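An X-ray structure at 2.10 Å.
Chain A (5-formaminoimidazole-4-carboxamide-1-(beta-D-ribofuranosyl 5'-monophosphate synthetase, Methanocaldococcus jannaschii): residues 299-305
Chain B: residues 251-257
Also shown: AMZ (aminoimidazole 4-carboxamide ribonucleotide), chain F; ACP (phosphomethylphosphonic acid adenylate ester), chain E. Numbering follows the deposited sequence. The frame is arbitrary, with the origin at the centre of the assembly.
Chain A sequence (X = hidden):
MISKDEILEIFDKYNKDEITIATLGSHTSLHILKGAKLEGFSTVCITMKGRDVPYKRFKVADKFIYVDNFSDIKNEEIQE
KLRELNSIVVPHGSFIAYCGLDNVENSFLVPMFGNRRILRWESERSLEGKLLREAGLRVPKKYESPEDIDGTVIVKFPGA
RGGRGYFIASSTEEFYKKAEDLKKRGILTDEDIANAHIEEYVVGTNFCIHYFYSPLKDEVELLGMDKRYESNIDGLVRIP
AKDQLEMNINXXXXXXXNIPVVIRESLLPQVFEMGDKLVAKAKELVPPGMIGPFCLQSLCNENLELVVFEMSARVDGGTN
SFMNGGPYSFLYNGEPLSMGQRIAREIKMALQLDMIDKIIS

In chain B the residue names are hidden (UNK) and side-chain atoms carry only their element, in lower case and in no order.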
ATOM      1  N   LEU A 299      16.057 -25.067  21.053  1.00 35.68           N
ATOM      2  CA  LEU A 299      15.263 -26.256  20.866  1.00 32.69           C
ATOM      3  C   LEU A 299      14.227 -26.274  21.958  1.00 30.88           C
ATOM      4  O   LEU A 299      14.539 -26.035  23.118  1.00 34.93           O
ATOM      5  CB  LEU A 299      16.139 -27.506  20.925  1.00 38.58           C
ATOM      6  CG  LEU A 299      17.079 -27.666  19.732  1.00 40.55           C
ATOM      7  CD1 LEU A 299      18.216 -28.644  20.044  1.00 35.88           C
ATOM      8  CD2 LEU A 299      16.295 -28.080  18.486  1.00 33.04           C
ATOM      9  N   CYS A 300      12.981 -26.522  21.583  1.00 32.07           N
ATOM     10  CA  CYS A 300      11.909 -26.541  22.558  1.00 33.03           C
ATOM     11  C   CYS A 300      11.625 -27.981  22.983  1.00 31.34           C
ATOM     12  O   CYS A 300      11.120 -28.778  22.195  1.00 30.25           O
ATOM     13  CB  CYS A 300      10.644 -25.882  21.994  1.00 29.49           C
ATOM     14  SG  CYS A 300       9.339 -25.682  23.225  1.00 35.81           S
ATOM     15  N   ASN A 301      11.961 -28.315  24.226  1.00 39.48           N
ATOM     16  CA  ASN A 301      11.733 -29.670  24.715  1.00 38.77           C
ATOM     17  C   ASN A 301      10.269 -29.887  25.050  1.00 39.24           C
ATOM     18  O   ASN A 301       9.456 -28.968  24.944  1.00 41.80           O
ATOM     19  CB  ASN A 301      12.655 -30.014  25.894  1.00 34.33           C
ATOM     20  CG  ASN A 301      12.355 -29.204  27.129  1.00 37.75           C
ATOM     21  OD1 ASN A 301      11.221 -28.796  27.359  1.00 39.74           O
ATOM     22  ND2 ASN A 301      13.372 -28.990  27.953  1.00 38.96           N
ATOM     23  N   GLU A 302       9.929 -31.109  25.436  1.00 36.62           N
ATOM     24  CA  GLU A 302       8.537 -31.460  25.657  1.00 37.37           C
ATOM     25  C   GLU A 302       7.977 -30.776  26.900  1.00 30.79           C
ATOM     26  O   GLU A 302       6.766 -30.759  27.119  1.00 35.35           O
ATOM     27  CB  GLU A 302       8.370 -32.976  25.745  1.00 41.06           C
ATOM     28  CG  GLU A 302       9.125 -33.623  26.900  1.00 44.29           C
ATOM     29  CD  GLU A 302       9.133 -35.142  26.809  1.00 50.37           C
ATOM     30  OE1 GLU A 302       8.364 -35.703  25.994  1.00 47.37           O
ATOM     31  OE2 GLU A 302       9.911 -35.775  27.552  1.00 59.58           O
ATOM     32  N   ASN A 303       8.855 -30.211  27.716  1.00 31.17           N
ATOM     33  CA  ASN A 303       8.401 -29.426  28.859  1.00 43.32           C
ATOM     34  C   ASN A 303       8.213 -27.934  28.556  1.00 45.41           C
ATOM     35  O   ASN A 303       8.082 -27.120  29.476  1.00 44.46           O
ATOM     36  CB  ASN A 303       9.347 -29.620  30.037  1.00 45.09           C
ATOM     37  CG  ASN A 303       9.257 -31.009  30.616  1.00 52.54           C
ATOM     38  OD1 ASN A 303       8.162 -31.535  30.817  1.00 52.22           O
ATOM     39  ND2 ASN A 303      10.406 -31.619  30.871  1.00 55.69           N
ATOM     40  N   LEU A 304       8.194 -27.594  27.268  1.00 46.02           N
ATOM     41  CA  LEU A 304       8.025 -26.209  26.803  1.00 40.23           C
ATOM     42  C   LEU A 304       9.100 -25.284  27.349  1.00 41.78           C
ATOM     43  O   LEU A 304       8.826 -24.143  27.725  1.00 43.41           O
ATOM     44  CB  LEU A 304       6.629 -25.678  27.130  1.00 38.18           C
ATOM     45  CG  LEU A 304       5.493 -26.440  26.455  1.00 35.30           C
ATOM     46  CD1 LEU A 304       4.125 -25.959  26.916  1.00 41.63           C
ATOM     47  CD2 LEU A 304       5.610 -26.349  24.945  1.00 31.29           C
ATOM     48  N   GLU A 305      10.327 -25.792  27.396  1.00 35.60           N
ATOM     49  CA  GLU A 305      11.459 -24.993  27.804  1.00 39.38           C
ATOM     50  C   GLU A 305      12.324 -24.861  26.588  1.00 39.81           C
ATOM     51  O   GLU A 305      12.638 -25.863  25.944  1.00 37.87           O
ATOM     52  CB  GLU A 305      12.247 -25.680  28.918  1.00 42.76           C
ATOM     53  CG  GLU A 305      11.426 -26.003  30.157  1.00 46.73           C
ATOM     54  CD  GLU A 305      12.124 -26.997  31.085  1.00 53.33           C
ATOM     55  OE1 GLU A 305      13.120 -27.634  30.663  1.00 53.82           O
ATOM     56  OE2 GLU A 305      11.677 -27.134  32.243  1.00 58.71           O
TER
ATOM     57  N   UNK B 251       7.732 -40.963  22.338  1.00 45.06           N
ATOM     58  CA  UNK B 251       7.237 -39.783  21.633  1.00 48.02           C
ATOM     59  C   UNK B 251       6.185 -39.031  22.433  1.00 49.23           C
ATOM     60  O   UNK B 251       5.276 -39.639  23.008  1.00 45.26           O
ATOM     61  c   UNK B 251       7.302 -42.213  21.687  1.00 45.60           C
ATOM     62  c   UNK B 251       6.599 -40.368  20.368  1.00 41.97           C
ATOM     63  c   UNK B 251       6.211 -41.754  20.751  1.00 49.92           C
ATOM     64  N   UNK B 252       6.322 -37.712  22.480  1.00 47.20           N
ATOM     65  CA  UNK B 252       5.253 -36.858  22.982  1.00 38.00           C
ATOM     66  C   UNK B 252       4.836 -35.887  21.876  1.00 37.76           C
ATOM     67  O   UNK B 252       5.574 -35.675  20.917  1.00 37.17           O
ATOM     68  o   UNK B 252       6.977 -35.536  24.039  1.00 32.26           O
ATOM     69  c   UNK B 252       5.700 -36.109  24.233  1.00 33.84           C
ATOM     70  N   UNK B 253       3.649 -35.315  22.010  1.00 37.73           N
ATOM     71  CA  UNK B 253       3.064 -34.503  20.948  1.00 42.09           C
ATOM     72  C   UNK B 253       2.572 -33.156  21.465  1.00 36.45           C
ATOM     73  O   UNK B 253       1.440 -32.754  21.204  1.00 43.88           O
ATOM     74  c   UNK B 253       2.605 -37.710  20.334  1.00 39.48           C
ATOM     75  o   UNK B 253       3.620 -40.028  17.683  1.00 38.50           O
ATOM     76  c   UNK B 253       1.918 -35.268  20.292  1.00 36.94           C
ATOM     77  c   UNK B 253       3.207 -38.879  18.328  1.00 40.13           C
ATOM     78  c   UNK B 253       3.030 -38.877  19.701  1.00 33.71           C
ATOM     79  c   UNK B 253       2.566 -36.572  18.229  1.00 35.59           C
ATOM     80  c   UNK B 253       2.973 -37.729  17.589  1.00 36.31           C
ATOM     81  c   UNK B 253       2.368 -36.540  19.605  1.00 40.61           C
ATOM     82  N   UNK B 254       3.429 -32.472  22.209  1.00 31.55           N
ATOM     83  CA  UNK B 254       3.104 -31.158  22.745  1.00 35.32           C
ATOM     84  C   UNK B 254       3.214 -30.104  21.644  1.00 36.74           C
ATOM     85  O   UNK B 254       4.278 -29.951  21.029  1.00 34.92           O
ATOM     86  c   UNK B 254       4.232 -31.917  24.859  1.00 45.94           C
ATOM     87  c   UNK B 254       3.588 -29.495  24.577  1.00 41.24           C
ATOM     88  c   UNK B 254       4.072 -30.769  23.867  1.00 40.41           C
ATOM     89  N   UNK B 255       2.122 -29.382  21.392  1.00 33.76           N
ATOM     90  CA  UNK B 255       2.140 -28.316  20.394  1.00 34.13           C
ATOM     91  C   UNK B 255       3.116 -27.222  20.795  1.00 28.45           C
ATOM     92  O   UNK B 255       2.972 -26.619  21.861  1.00 33.77           O
ATOM     93  c   UNK B 255       1.214 -27.325  17.673  1.00 43.33           C
ATOM     94  c   UNK B 255       0.168 -27.041  21.385  1.00 43.44           C
ATOM     95  c   UNK B 255       0.834 -26.686  18.993  1.00 35.44           C
ATOM     96  c   UNK B 255       0.739 -27.700  20.129  1.00 38.84           C
ATOM     97  N   UNK B 256       4.124 -26.982  19.956  1.00 29.12           N
ATOM     98  CA  UNK B 256       5.082 -25.913  20.237  1.00 25.37           C
ATOM     99  C   UNK B 256       5.042 -24.775  19.213  1.00 27.31           C
ATOM    100  O   UNK B 256       5.548 -23.690  19.476  1.00 29.73           O
ATOM    101  o   UNK B 256       7.035 -26.832  19.066  1.00 33.16           O
ATOM    102  c   UNK B 256       6.675 -27.542  21.362  1.00 23.56           C
ATOM    103  c   UNK B 256       6.548 -26.412  20.351  1.00 25.46           C
ATOM    104  N   UNK B 257       4.452 -25.020  18.050  1.00 29.45           N
ATOM    105  CA  UNK B 257       4.491 -24.034  16.981  1.00 31.27           C
ATOM    106  C   UNK B 257       3.826 -24.529  15.720  1.00 34.13           C
ATOM    107  O   UNK B 257       3.223 -25.601  15.712  1.00 31.83           O
TER
HETATM  108  O5  AMZ F 401      -1.357 -24.612  17.308  1.00 42.59           O
HETATM  109  C6  AMZ F 401      -1.016 -23.877  18.235  1.00 46.66           C
HETATM  110  N2  AMZ F 401      -0.033 -22.976  18.184  1.00 39.28           N
HETATM  111  C3A AMZ F 401      -1.729 -23.956  19.571  1.00 43.60           C
HETATM  112  C7A AMZ F 401      -2.778 -24.795  19.861  1.00 48.53           C
HETATM  113  N3  AMZ F 401      -3.336 -25.668  19.025  1.00 46.77           N
HETATM  114  N1  AMZ F 401      -1.455 -23.236  20.649  1.00 42.94           N
HETATM  115  C5  AMZ F 401      -2.319 -23.615  21.601  1.00 46.28           C
HETATM  116  N   AMZ F 401      -3.129 -24.566  21.121  1.00 52.86           N
HETATM  117  C1  AMZ F 401      -4.216 -25.232  21.851  1.00 56.79           C
HETATM  118  C2  AMZ F 401      -3.667 -26.384  22.693  1.00 61.21           C
HETATM  119  C3  AMZ F 401      -3.601 -25.804  24.093  1.00 61.17           C
HETATM  120  O2  AMZ F 401      -3.898 -26.836  25.033  1.00 62.44           O
HETATM  121  O1  AMZ F 401      -4.619 -27.450  22.666  1.00 67.07           O
HETATM  122  O   AMZ F 401      -4.778 -24.244  22.755  1.00 57.11           O
HETATM  123  C   AMZ F 401      -4.741 -24.780  24.091  1.00 62.73           C
HETATM  124  C4  AMZ F 401      -4.412 -23.613  25.027  1.00 54.81           C
HETATM  125  O3  AMZ F 401      -3.197 -22.994  24.617  1.00 47.10           O
HETATM  126  P   AMZ F 401      -2.136 -22.500  25.705  1.00 50.54           P
HETATM  127  OP1 AMZ F 401      -2.614 -21.418  26.609  1.00 49.61           O
HETATM  128  O4  AMZ F 401      -1.706 -23.813  26.554  1.00 53.63           O
HETATM  129  OP2 AMZ F 401      -0.821 -22.049  24.878  1.00 46.68           O
HETATM  130  PG  ACP E 400      26.930 -23.357  11.575  1.00 82.19           P
HETATM  131  O1G ACP E 400      27.849 -24.065  10.606  1.00 83.07           O
HETATM  132  O2G ACP E 400      27.512 -22.080  12.137  1.00 80.72           O
HETATM  133  O3G ACP E 400      25.511 -23.217  11.069  1.00 84.48           O
HETATM  134  PB  ACP E 400      26.042 -23.618  14.398  1.00 69.14           P
HETATM  135  O1B ACP E 400      25.010 -22.650  13.869  1.00 72.71           O
HETATM  136  O2B ACP E 400      27.132 -23.063  15.290  1.00 69.65           O
HETATM  137  C3B ACP E 400      26.806 -24.474  12.994  1.00 73.08           C
HETATM  138  PA  ACP E 400      25.842 -26.063  15.851  1.00 43.50           P
HETATM  139  O1A ACP E 400      25.911 -25.911  17.348  1.00 43.10           O
HETATM  140  O2A ACP E 400      27.043 -26.501  15.052  1.00 46.26           O
HETATM  141  O3A ACP E 400      25.215 -24.697  15.262  1.00 57.80           O
HETATM  142  O5' ACP E 400      24.668 -27.101  15.530  1.00 42.97           O
HETATM  143  C5' ACP E 400      24.523 -27.623  14.218  1.00 36.77           C
HETATM  144  C4' ACP E 400      23.166 -28.292  14.201  1.00 41.13           C
HETATM  145  O4' ACP E 400      23.184 -29.437  15.059  1.00 39.22           O
HETATM  146  C3' ACP E 400      22.087 -27.382  14.769  1.00 37.53           C
HETATM  147  O3' ACP E 400      21.502 -26.530  13.775  1.00 42.27           O
HETATM  148  C2' ACP E 400      21.092 -28.368  15.341  1.00 41.93           C
HETATM  149  O2' ACP E 400      20.201 -28.783  14.307  1.00 42.84           O
HETATM  150  C1' ACP E 400      21.956 -29.549  15.777  1.00 34.38           C
HETATM  151  N9  ACP E 400      22.265 -29.417  17.216  1.00 33.81           N
HETATM  152  C8  ACP E 400      23.210 -28.602  17.725  1.00 31.03           C
HETATM  153  N7  ACP E 400      23.252 -28.689  19.075  1.00 33.89           N
HETATM  154  C5  ACP E 400      22.317 -29.585  19.446  1.00 33.30           C
HETATM  155  C6  ACP E 400      21.850 -30.159  20.725  1.00 31.22           C
HETATM  156  N6  ACP E 400      22.394 -29.771  21.903  1.00 34.99           N
HETATM  157  N1  ACP E 400      20.854 -31.068  20.678  1.00 36.47           N
HETATM  158  C2  ACP E 400      20.302 -31.462  19.511  1.00 34.20           C
HETATM  159  N3  ACP E 400      20.682 -30.985  18.310  1.00 35.61           N
HETATM  160  C4  ACP E 400      21.663 -30.056  18.217  1.00 28.69           C

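Position 251 of chain B carries three side-chain carbons, and one of them closes a ring onto the backbone N. Only proline has this form: Pro B251. Its CB points away from chain A and it makes no contact there; its ring holds phi near -70°, which fits the loop before the strand.

Position 252 has one carbon and then one oxygen, the smallest hydroxyl side chain. That oxygen lies 2.4 Å from OE1 of Glu A302. The residue is Ser B252, and its OG donates a very short hydrogen bond to this carboxylate oxygen. A serine suits the place because its CB points toward chain A and the hydroxyl sits one bond beyond it, while the long glutamate side chain covers the remaining distance.

At position 253 one carbon leads to a ring of six carbons bearing an oxygen, the signature of a phenol. Tyr B253 begins the strand with its CB pointing away from chain A, so the bulky ring stays clear of this contact and is buried on its own side.

Position 254 shows three carbons, one carrying the other two. This compact fork is Val B254, which points toward chain A. Its CG2 lies 3.6 Å from the backbone O of Glu A302, and its CG1 lies 3.8 Å from CD2 of Leu A304. Branching at CB sends one methyl toward Glu A302 O and the other toward Leu A304, and beta-branched residues are well accommodated in strands.

Position 255 has four carbons, forked at the first, with one arm two carbons long: Ile B255. Its CB points away from chain A, as expected for the alternation of a strand, and its CG1 comes within 3.4 Å of C6 of the bound AMZ. An apolar residue can thus pack against the ligand while its neighbours face the other chain.

Position 256 returns toward chain A with one carbon carrying an oxygen and a carbon. This mixed fork is Thr B256. Its methyl CG2 is 3.7 Å from SG of Cys A300 and 3.9 Å from CD2 of Leu A304, whereas OG1 is hydrogen-bonded elsewhere in the structure. Threonine therefore offers a methyl to chain A without leaving its hydroxyl unsatisfied.

Position 257 has no side-chain atoms and is Gly B257; it lies beyond reach of chain A, and its nearly fully stretched backbone (phi/psi 177/-174°) is one that glycine, lacking a CB, adopts easily.

The contact sets a turn, and Cys A300 just before it, against the residues of chain B that point toward chain A: Ser B252, just ahead of the strand, and Val B254 and Thr B256 within it. The type I beta turn runs from Asn A301 to Leu A304, closed by a hydrogen bond of 3.0 Å from Leu A304 N to Asn A301 O. Asn A301 OD1 also accepts a 3.1 Å hydrogen bond from Glu A305 N, bracing the loop. Against it, Val B254 and Thr B256 supply carbon surfaces for the end of Leu A304, and the bond between Ser B252 and Glu A302 adds a polar anchor. Summed over both sides, the two stretches bury 267 Å².

Chain B (251-257) PSYVITG
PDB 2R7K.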